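Local coordinates for predicted DNA-binding transcriptional regulator (Aliivibrio fischeri ES114, PDB 7DWN), which probably binds promoter DNA as a tetrameric LysR-type transcriptional regulator and controls transcription of its target genes, at residues Asn28-Gln31 against Pro32-Ser35; Lys64-Arg67 against Ile68-Thr72; Glu207-Arg210 against Glu211-Ala214; Met226-Ile229 against Leu230-Lys234. All coordinates share one frame; numbering follows the deposited sequence.

Interaction 1 of 4, residues Asn28-Gln31 against Pro32-Ser35; sequences NVTQ and PAFS
Val29 packs across the turn onto Ala33 and Phe34, in the helix-turn-helix of the LysR-type DNA-binding domain, where the chain leaves helix 20-26 and starts helix 31-45, by family precedent the recognition helix. The tight side is apolar. Val29 straddles the first turn with both methyls: CG2 lies 3.7 Å from Ala33 CB, and CG1 reaches the inner end of Phe34, 3.6 Å from Phe34 CB. A chi1 of 68° sets CG1 between the backbone N and the carbonyl carbon of Val29, and so brings it to the edge of the Phe34 ring, near the ring plane. The ring itself, with CG anti to the backbone N (chi1 -176°), runs on into the domain core, against Ala23 and Ala24 of helix 20-26 and Asp10 and Leu14 of helix 5-17. The looser side is formed by Thr30 and Pro32, both exposed: Thr30 CG2 lies 3.6 Å from Pro32 CD. Thr30 occupies the N-cap position, yet its side chain makes no capping bond; its backbone carbonyl begins the helical bonding. Pro32 suits this first turn, where a missing N-H costs the helix nothing. Ser35 N donates to Gln31 O at 3.0 Å, and Phe34 N donates to Thr30 O at 2.8 Å.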
loop_
_atom_site.group_PDB
_atom_site.type_symbol
_atom_site.label_atom_id
_atom_site.label_comp_id
_atom_site.label_asym_id
_atom_site.label_seq_id
_atom_site.Cartn_x
_atom_site.Cartn_y
_atom_site.Cartn_z
ATOM N N ASN A 28 -28.096 22.297 -8.908
ATOM C CA ASN A 28 -29.174 22.375 -9.898
ATOM C C ASN A 28 -30.485 21.837 -9.329
ATOM O O ASN A 28 -31.229 21.116 -9.998
ATOM C CB ASN A 28 -28.794 21.636 -11.182
ATOM C CG ASN A 28 -27.543 22.195 -11.829
ATOM O OD1 ASN A 28 -27.349 23.410 -11.884
ATOM N ND2 ASN A 28 -26.684 21.310 -12.321
ATOM N N VAL A 29 -30.769 22.190 -8.078
ATOM C CA VAL A 29 -31.939 21.691 -7.370
ATOM C C VAL A 29 -32.595 22.850 -6.630
ATOM O O VAL A 29 -31.942 23.835 -6.273
ATOM C CB VAL A 29 -31.566 20.545 -6.399
ATOM C CG1 VAL A 29 -30.723 21.070 -5.247
ATOM C CG2 VAL A 29 -32.809 19.824 -5.891
ATOM N N THR A 30 -33.904 22.732 -6.421
ATOM C CA THR A 30 -34.651 23.746 -5.691
ATOM C C THR A 30 -34.179 23.816 -4.242
ATOM O O THR A 30 -33.638 22.854 -3.691
ATOM C CB THR A 30 -36.149 23.434 -5.750
ATOM O OG1 THR A 30 -36.476 22.908 -7.042
ATOM C CG2 THR A 30 -36.966 24.689 -5.516
ATOM N N GLN A 31 -34.383 24.983 -3.619
ATOM C CA GLN A 31 -33.928 25.163 -2.239
ATOM C C GLN A 31 -34.711 24.299 -1.256
ATOM O O GLN A 31 -34.078 23.584 -0.454
ATOM C CB GLN A 31 -33.964 26.652 -1.874
ATOM C CG GLN A 31 -34.194 26.955 -0.399
ATOM C CD GLN A 31 -32.999 26.622 0.473
ATOM O OE1 GLN A 31 -31.956 26.189 -0.015
ATOM N NE2 GLN A 31 -33.148 26.826 1.778
ATOM N N PRO A 32 -36.053 24.303 -1.243
ATOM C CA PRO A 32 -36.755 23.343 -0.373
ATOM C C PRO A 32 -36.424 21.901 -0.704
ATOM O O PRO A 32 -36.302 21.074 0.208
ATOM C CB PRO A 32 -38.235 23.662 -0.623
ATOM C CG PRO A 32 -38.237 25.081 -1.079
ATOM C CD PRO A 32 -37.001 25.212 -1.913
ATOM N N ALA A 33 -36.259 21.579 -1.991
ATOM C CA ALA A 33 -35.906 20.217 -2.378
ATOM C C ALA A 33 -34.528 19.830 -1.851
ATOM O O ALA A 33 -34.322 18.694 -1.409
ATOM C CB ALA A 33 -35.960 20.068 -3.898
ATOM N N PHE A 34 -33.571 20.761 -1.887
ATOM C CA PHE A 34 -32.243 20.469 -1.354
ATOM C C PHE A 34 -32.283 20.282 0.158
ATOM O O PHE A 34 -31.634 19.372 0.696
ATOM C CB PHE A 34 -31.270 21.586 -1.723
ATOM C CG PHE A 34 -29.861 21.322 -1.288
ATOM C CD1 PHE A 34 -29.007 20.584 -2.087
ATOM C CD2 PHE A 34 -29.391 21.805 -0.078
ATOM C CE1 PHE A 34 -27.706 20.336 -1.691
ATOM C CE2 PHE A 34 -28.092 21.560 0.326
ATOM C CZ PHE A 34 -27.249 20.824 -0.482
ATOM N N SER A 35 -33.021 21.146 0.861
ATOM C CA SER A 35 -33.181 20.962 2.299
ATOM C C SER A 35 -33.798 19.602 2.606
ATOM O O SER A 35 -33.366 18.910 3.538
ATOM C CB SER A 35 -34.030 22.092 2.884
ATOM O OG SER A 35 -34.115 21.987 4.294
#

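Interaction 2 of 4, residues Lys64-Arg67 against Ile68-Thr72; sequences KLFR and ITART
Successive turns of one helix meet here: Phe66 packs on Thr69 and Ala70 within helix 61-83, the long helix that follows the winged helix-turn-helix and, as in other LysR-type regulators, links subunits. Phe66 CG stands anti to its own nitrogen (chi1 -166°), which lays the ring along the helix surface, CD1 3.9 Å from Thr69 CB and CE2 4.2 Å from Ala70 CB. The ring meets both residues obliquely, and its outer side is buried against Leu8 and Phe11 of helix 5-17, Leu41 and Val45 of helix 31-45 and Ile84 of the second subunit. Beneath the side chains runs regular i to i+4 bonding; Ala70 N to Phe66 O, at 2.8 Å, is its shortest link. Ile68 bends CG1 back over the preceding turn, 3.5 Å from Lys64 O, and packs on Glu140 of the second subunit. Thr72 adds its hydroxyl to the ladder: OG1 donates to Ile68 O at 3.0 Å from above the carbonyl plane, while Thr72 N reaches the same oxygen from the opposite face. On another side Arg67 NE lies 4.4 Å from Arg71 NH2, near the edge of the Arg71 guanidinium. Phe66 thus buries an apolar face against its own domain and the second subunit; polar groups share that boundary, Lys64 NZ hydrogen-bonding Gln274 of the second subunit, and the two arginines probably concentrate positive charge along one flank.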
loop_
_atom_site.group_PDB
_atom_site.type_symbol
_atom_site.label_atom_id
_atom_site.label_comp_id
_atom_site.label_asym_id
_atom_site.label_seq_id
_atom_site.Cartn_x
_atom_site.Cartn_y
_atom_site.Cartn_z
ATOM N N LYS A 64 -19.230 16.178 10.633
ATOM C CA LYS A 64 -17.795 16.192 10.377
ATOM C C LYS A 64 -17.290 14.806 9.990
ATOM O O LYS A 64 -16.514 14.662 9.037
ATOM C CB LYS A 64 -17.051 16.722 11.602
ATOM C CG LYS A 64 -17.272 18.205 11.862
ATOM C CD LYS A 64 -16.558 18.657 13.125
ATOM C CE LYS A 64 -16.694 20.158 13.329
ATOM N NZ LYS A 64 -16.043 20.928 12.231
ATOM N N LEU A 65 -17.720 13.767 10.712
ATOM C CA LEU A 65 -17.259 12.421 10.365
ATOM C C LEU A 65 -17.901 11.924 9.069
ATOM O O LEU A 65 -17.238 11.291 8.227
ATOM C CB LEU A 65 -17.533 11.447 11.513
ATOM C CG LEU A 65 -16.472 11.372 12.615
ATOM C CD1 LEU A 65 -16.422 12.659 13.428
ATOM C CD2 LEU A 65 -16.717 10.171 13.516
ATOM N N PHE A 66 -19.189 12.210 8.876
ATOM C CA PHE A 66 -19.832 11.755 7.656
ATOM C C PHE A 66 -19.336 12.505 6.433
ATOM O O PHE A 66 -19.536 12.025 5.319
ATOM C CB PHE A 66 -21.349 11.882 7.745
ATOM C CG PHE A 66 -22.065 11.121 6.672
ATOM C CD1 PHE A 66 -22.161 9.740 6.734
ATOM C CD2 PHE A 66 -22.614 11.780 5.585
ATOM C CE1 PHE A 66 -22.805 9.031 5.741
ATOM C CE2 PHE A 66 -23.261 11.077 4.590
ATOM C CZ PHE A 66 -23.358 9.701 4.668
ATOM N N ARG A 67 -18.691 13.658 6.602
ATOM C CA ARG A 67 -18.060 14.300 5.455
ATOM C C ARG A 67 -16.946 13.422 4.895
ATOM O O ARG A 67 -16.850 13.217 3.677
ATOM C CB ARG A 67 -17.529 15.674 5.855
ATOM C CG ARG A 67 -17.059 16.523 4.694
ATOM C CD ARG A 67 -16.655 17.898 5.180
ATOM N NE ARG A 67 -16.027 18.685 4.125
ATOM C CZ ARG A 67 -15.584 19.927 4.285
ATOM N NH1 ARG A 67 -15.703 20.530 5.460
ATOM N NH2 ARG A 67 -15.024 20.567 3.268
ATOM N N ILE A 68 -16.100 12.885 5.779
ATOM C CA ILE A 68 -15.078 11.932 5.354
ATOM C C ILE A 68 -15.730 10.704 4.736
ATOM O O ILE A 68 -15.290 10.202 3.694
ATOM C CB ILE A 68 -14.178 11.536 6.539
ATOM C CG1 ILE A 68 -13.998 12.702 7.507
ATOM C CG2 ILE A 68 -12.826 11.048 6.037
ATOM C CD1 ILE A 68 -13.365 12.288 8.819
ATOM N N THR A 69 -16.781 10.190 5.385
ATOM C CA THR A 69 -17.453 9.007 4.846
ATOM C C THR A 69 -17.995 9.265 3.442
ATOM O O THR A 69 -17.855 8.421 2.547
ATOM C CB THR A 69 -18.576 8.560 5.781
ATOM O OG1 THR A 69 -18.029 8.249 7.067
ATOM C CG2 THR A 69 -19.265 7.326 5.221
ATOM N N ALA A 70 -18.586 10.440 3.223
ATOM C CA ALA A 70 -19.188 10.761 1.934
ATOM C C ALA A 70 -18.128 10.962 0.864
ATOM O O ALA A 70 -18.304 10.521 -0.276
ATOM C CB ALA A 70 -20.061 12.008 2.059
ATOM N N ARG A 71 -17.027 11.639 1.202
ATOM C CA ARG A 71 -15.939 11.788 0.240
ATOM C C ARG A 71 -15.369 10.428 -0.147
ATOM O O ARG A 71 -15.128 10.154 -1.330
ATOM C CB ARG A 71 -14.848 12.691 0.814
ATOM C CG ARG A 71 -13.658 12.879 -0.108
ATOM C CD ARG A 71 -12.611 13.773 0.532
ATOM N NE ARG A 71 -13.168 15.062 0.933
ATOM C CZ ARG A 71 -13.253 16.121 0.135
ATOM N NH1 ARG A 71 -12.818 16.047 -1.117
ATOM N NH2 ARG A 71 -13.776 17.252 0.584
ATOM N N THR A 72 -15.151 9.562 0.848
ATOM C CA THR A 72 -14.666 8.212 0.577
ATOM C C THR A 72 -15.611 7.468 -0.358
ATOM O O THR A 72 -15.181 6.885 -1.361
ATOM C CB THR A 72 -14.501 7.445 1.892
ATOM O OG1 THR A 72 -13.492 8.071 2.693
ATOM C CG2 THR A 72 -14.115 5.996 1.628
#

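Interaction 3 of 4, residues Glu207-Arg210 against Glu211-Ala214; sequences EIIR and EQVA
Ile209 O accepts from Gln212 N at 2.9 Å, an i to i+3 bond in the turn after helix 201-209. The N-H points well at the oxygen (156°), but the donor sits above the carbonyl plane, 50° out of it. One residue on, Arg210 O receives a weak bond from Val213 N at 3.3 Å. This second carbonyl is more awkwardly placed: Val213 O lies 3.1 Å from Arg210 O, two acceptors, and Val213 CG2 is 3.4 Å from Arg210 O. Side chains add little polar bonding across the turn. Those of Gln212 and Ile209 cross at about a right angle, with Gln212 OE1 4.1 Å from Ile209 CG2, which is van der Waals packing alone. Arg210 and Glu211 carry opposite charges, but Arg210 NH1 and Glu211 OE1 are 4.9 Å apart, so any attraction is probably only electrostatic at a distance. The turn carries the chain from helix 201-209 into strand 215-221 of the LysR substrate-binding domain: Ala214 already bonds through its backbone to Val191, at the start of the parallel strand 191-195, while Ile209, Gln212 and Val213 rest on Leu262 and Val213 also touches Phe185.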
loop_
_atom_site.group_PDB
_atom_site.type_symbol
_atom_site.label_atom_id
_atom_site.label_comp_id
_atom_site.label_asym_id
_atom_site.label_seq_id
_atom_site.Cartn_x
_atom_site.Cartn_y
_atom_site.Cartn_z
ATOM N N GLU A 207 22.370 -13.687 -24.755
ATOM C CA GLU A 207 23.494 -13.863 -23.841
ATOM C C GLU A 207 24.087 -15.269 -23.904
ATOM O O GLU A 207 25.248 -15.457 -23.524
ATOM C CB GLU A 207 23.049 -13.544 -22.410
ATOM C CG GLU A 207 24.185 -13.385 -21.413
ATOM C CD GLU A 207 25.007 -12.133 -21.657
ATOM O OE1 GLU A 207 24.509 -11.210 -22.336
ATOM O OE2 GLU A 207 26.153 -12.073 -21.168
ATOM N N ILE A 208 23.324 -16.254 -24.384
ATOM C CA ILE A 208 23.823 -17.626 -24.437
ATOM C C ILE A 208 24.954 -17.752 -25.450
ATOM O O ILE A 208 25.952 -18.441 -25.204
ATOM C CB ILE A 208 22.669 -18.597 -24.748
ATOM C CG1 ILE A 208 21.681 -18.641 -23.581
ATOM C CG2 ILE A 208 23.197 -19.993 -25.053
ATOM C CD1 ILE A 208 22.291 -19.126 -22.284
ATOM N N ILE A 209 24.827 -17.085 -26.595
ATOM C CA ILE A 209 25.794 -17.202 -27.680
ATOM C C ILE A 209 26.662 -15.956 -27.807
ATOM O O ILE A 209 27.429 -15.842 -28.768
ATOM C CB ILE A 209 25.099 -17.521 -29.012
ATOM C CG1 ILE A 209 23.985 -16.510 -29.301
ATOM C CG2 ILE A 209 24.548 -18.938 -29.000
ATOM C CD1 ILE A 209 24.430 -15.309 -30.112
ATOM N N ARG A 210 26.532 -15.001 -26.877
ATOM C CA ARG A 210 27.378 -13.805 -26.911
ATOM C C ARG A 210 28.857 -14.114 -27.172
ATOM O O ARG A 210 29.511 -13.404 -27.946
ATOM C CB ARG A 210 27.233 -13.026 -25.605
ATOM C CG ARG A 210 27.742 -11.605 -25.716
ATOM C CD ARG A 210 27.337 -10.765 -24.523
ATOM N NE ARG A 210 27.565 -9.348 -24.781
ATOM C CZ ARG A 210 28.738 -8.742 -24.631
ATOM N NH1 ARG A 210 29.795 -9.427 -24.218
ATOM N NH2 ARG A 210 28.855 -7.446 -24.890
ATOM N N GLU A 211 29.409 -15.160 -26.545
ATOM C CA GLU A 211 30.850 -15.404 -26.660
ATOM C C GLU A 211 31.273 -15.863 -28.050
ATOM O O GLU A 211 32.469 -15.823 -28.361
ATOM C CB GLU A 211 31.316 -16.442 -25.636
ATOM C CG GLU A 211 31.406 -15.942 -24.201
ATOM C CD GLU A 211 32.341 -14.757 -24.039
ATOM O OE1 GLU A 211 31.921 -13.753 -23.425
ATOM O OE2 GLU A 211 33.490 -14.825 -24.527
ATOM N N GLN A 212 30.337 -16.299 -28.886
ATOM C CA GLN A 212 30.657 -16.814 -30.210
ATOM C C GLN A 212 30.779 -15.719 -31.263
ATOM O O GLN A 212 31.044 -16.030 -32.428
ATOM C CB GLN A 212 29.595 -17.825 -30.651
ATOM C CG GLN A 212 29.354 -18.954 -29.662
ATOM C CD GLN A 212 28.360 -19.976 -30.182
ATOM O OE1 GLN A 212 27.839 -19.844 -31.289
ATOM N NE2 GLN A 212 28.095 -21.004 -29.383
ATOM N N VAL A 213 30.588 -14.455 -30.890
ATOM C CA VAL A 213 30.542 -13.358 -31.847
ATOM C C VAL A 213 31.201 -12.126 -31.240
ATOM O O VAL A 213 31.255 -11.965 -30.016
ATOM C CB VAL A 213 29.091 -13.042 -32.275
ATOM C CG1 VAL A 213 28.530 -14.166 -33.135
ATOM C CG2 VAL A 213 28.221 -12.841 -31.051
ATOM N N ALA A 214 31.711 -11.252 -32.109
ATOM C CA ALA A 214 32.340 -10.000 -31.700
ATOM C C ALA A 214 31.342 -8.873 -31.939
ATOM O O ALA A 214 31.114 -8.462 -33.080
ATOM C CB ALA A 214 33.642 -9.768 -32.463
#

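Interaction 4 of 4, residues Met226-Ile229 against Leu230-Lys234; sequences MLKI and LVLNK
Leu227 O takes the backbone N-H of Val231 at 2.9 Å, one of four consecutive i to i+4 bonds that carry helix 224-232 to its end. Val231 also leans on this acceptor with a methyl: its CG2, beside the backbone N (chi1 165° places CG1 anti instead), lies 3.2 Å from Leu227 O. The last of the four, Asn233 N to Ile229 O at 3.0 Å, is the most bent at 145°, consistent with Asn233 being the first residue to leave helical angles. Its side chain runs alongside that of Ile229, pointing the same way, with ND2 3.8 Å from Ile229 CG2; Pro109 of the third subunit packs against both. Lys234, with positive phi, is the C-prime residue of a Schellman motif: Lys234 N donates to Val231 O at 2.9 Å, and Gln235 N bonds Leu230 O. Another flank is apolar: Met226 bends its thioether forward along the helix, toward Leu230, until CE is 4.4 Å from Leu230 CG, and both side chains rest on Phe219 of strand 215-221. Lys228 extends fully, with a long, weak ion pair to Glu248. One face, Leu227, Leu230 and Val231, is held to the parallel sheet by apolar packing on Leu194 of strand 191-195; Met226 and Ile229 also meet the third subunit, and Lys228 spends its amine on a hydrogen bond to Ser244 O.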
loop_
_atom_site.group_PDB
_atom_site.type_symbol
_atom_site.label_atom_id
_atom_site.label_comp_id
_atom_site.label_asym_id
_atom_site.label_seq_id
_atom_site.Cartn_x
_atom_site.Cartn_y
_atom_site.Cartn_z
ATOM N N MET A 226 11.664 -1.365 -32.640
ATOM C CA MET A 226 12.733 -0.371 -32.625
ATOM C C MET A 226 14.019 -0.936 -33.223
ATOM O O MET A 226 14.640 -0.318 -34.103
ATOM C CB MET A 226 12.966 0.103 -31.189
ATOM C CG MET A 226 13.687 1.429 -31.055
ATOM S SD MET A 226 12.703 2.805 -31.673
ATOM C CE MET A 226 13.478 3.088 -33.262
ATOM N N LEU A 227 14.439 -2.113 -32.744
ATOM C CA LEU A 227 15.628 -2.766 -33.286
ATOM C C LEU A 227 15.463 -3.070 -34.767
ATOM O O LEU A 227 16.410 -2.926 -35.545
ATOM C CB LEU A 227 15.925 -4.054 -32.517
ATOM C CG LEU A 227 16.200 -3.955 -31.018
ATOM C CD1 LEU A 227 16.627 -5.311 -30.478
ATOM C CD2 LEU A 227 17.259 -2.909 -30.737
ATOM N N LYS A 228 14.265 -3.496 -35.171
ATOM C CA LYS A 228 14.004 -3.793 -36.576
ATOM C C LYS A 228 14.181 -2.549 -37.439
ATOM O O LYS A 228 14.819 -2.598 -38.498
ATOM C CB LYS A 228 12.593 -4.367 -36.721
ATOM C CG LYS A 228 12.121 -4.571 -38.148
ATOM C CD LYS A 228 10.693 -5.094 -38.157
ATOM C CE LYS A 228 10.140 -5.202 -39.565
ATOM N NZ LYS A 228 8.713 -5.630 -39.553
ATOM N N ILE A 229 13.629 -1.419 -36.988
ATOM C CA ILE A 229 13.765 -0.170 -37.732
ATOM C C ILE A 229 15.227 0.234 -37.836
ATOM O O ILE A 229 15.706 0.616 -38.912
ATOM C CB ILE A 229 12.914 0.936 -37.082
ATOM C CG1 ILE A 229 11.427 0.658 -37.298
ATOM C CG2 ILE A 229 13.291 2.290 -37.650
ATOM C CD1 ILE A 229 10.524 1.695 -36.692
ATOM N N LEU A 230 15.969 0.142 -36.729
ATOM C CA LEU A 230 17.372 0.545 -36.788
ATOM C C LEU A 230 18.202 -0.407 -37.643
ATOM O O LEU A 230 19.187 0.019 -38.258
ATOM C CB LEU A 230 17.956 0.664 -35.382
ATOM C CG LEU A 230 17.523 1.929 -34.638
ATOM C CD1 LEU A 230 18.479 2.238 -33.500
ATOM C CD2 LEU A 230 17.415 3.113 -35.591
ATOM N N VAL A 231 17.821 -1.685 -37.706
ATOM C CA VAL A 231 18.471 -2.611 -38.631
ATOM C C VAL A 231 18.206 -2.186 -40.068
ATOM O O VAL A 231 19.121 -2.127 -40.898
ATOM C CB VAL A 231 17.994 -4.053 -38.377
ATOM C CG1 VAL A 231 18.364 -4.953 -39.548
ATOM C CG2 VAL A 231 18.594 -4.591 -37.095
ATOM N N LEU A 232 16.945 -1.878 -40.380
ATOM C CA LEU A 232 16.593 -1.465 -41.735
ATOM C C LEU A 232 17.303 -0.179 -42.139
ATOM O O LEU A 232 17.575 0.029 -43.327
ATOM C CB LEU A 232 15.078 -1.304 -41.855
ATOM C CG LEU A 232 14.296 -2.607 -42.026
ATOM C CD1 LEU A 232 12.800 -2.350 -41.977
ATOM C CD2 LEU A 232 14.684 -3.282 -43.331
ATOM N N ASN A 233 17.614 0.690 -41.177
ATOM C CA ASN A 233 18.381 1.899 -41.448
ATOM C C ASN A 233 19.886 1.646 -41.494
ATOM O O ASN A 233 20.666 2.600 -41.378
ATOM C CB ASN A 233 18.059 2.975 -40.407
ATOM C CG ASN A 233 16.635 3.482 -40.515
ATOM O OD1 ASN A 233 15.994 3.350 -41.558
ATOM N ND2 ASN A 233 16.132 4.071 -39.436
ATOM N N LYS A 234 20.297 0.386 -41.653
ATOM C CA LYS A 234 21.702 0.006 -41.816
ATOM C C LYS A 234 22.561 0.443 -40.630
ATOM O O LYS A 234 23.765 0.668 -40.775
ATOM C CB LYS A 234 22.281 0.560 -43.122
ATOM C CG LYS A 234 21.345 0.455 -44.320
ATOM C CD LYS A 234 22.058 0.802 -45.621
ATOM C CE LYS A 234 22.833 2.104 -45.510
ATOM N NZ LYS A 234 23.642 2.360 -46.735
#

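Along the chain the four contacts follow in series, two toward each end of an elongated subunit. Interactions 1 and 2, with centres about 21 Å apart, belong to the DNA-binding end: helix 31-45 of the helix-turn-helix and the long helix 61-83, which packs on helix 31-45. Interactions 3 and 4, also about 21 Å apart between centres, lie in the substrate-binding domain, where the turn after helix 201-209 leads into strand 215-221 and helix 224-232 packs on that strand. Centres of interactions 1 and 3 are about 76 Å apart, on opposite sides of the chain's centre. Interaction 2 touches the second subunit and interaction 4 the third, so both ends take part in the tetramer.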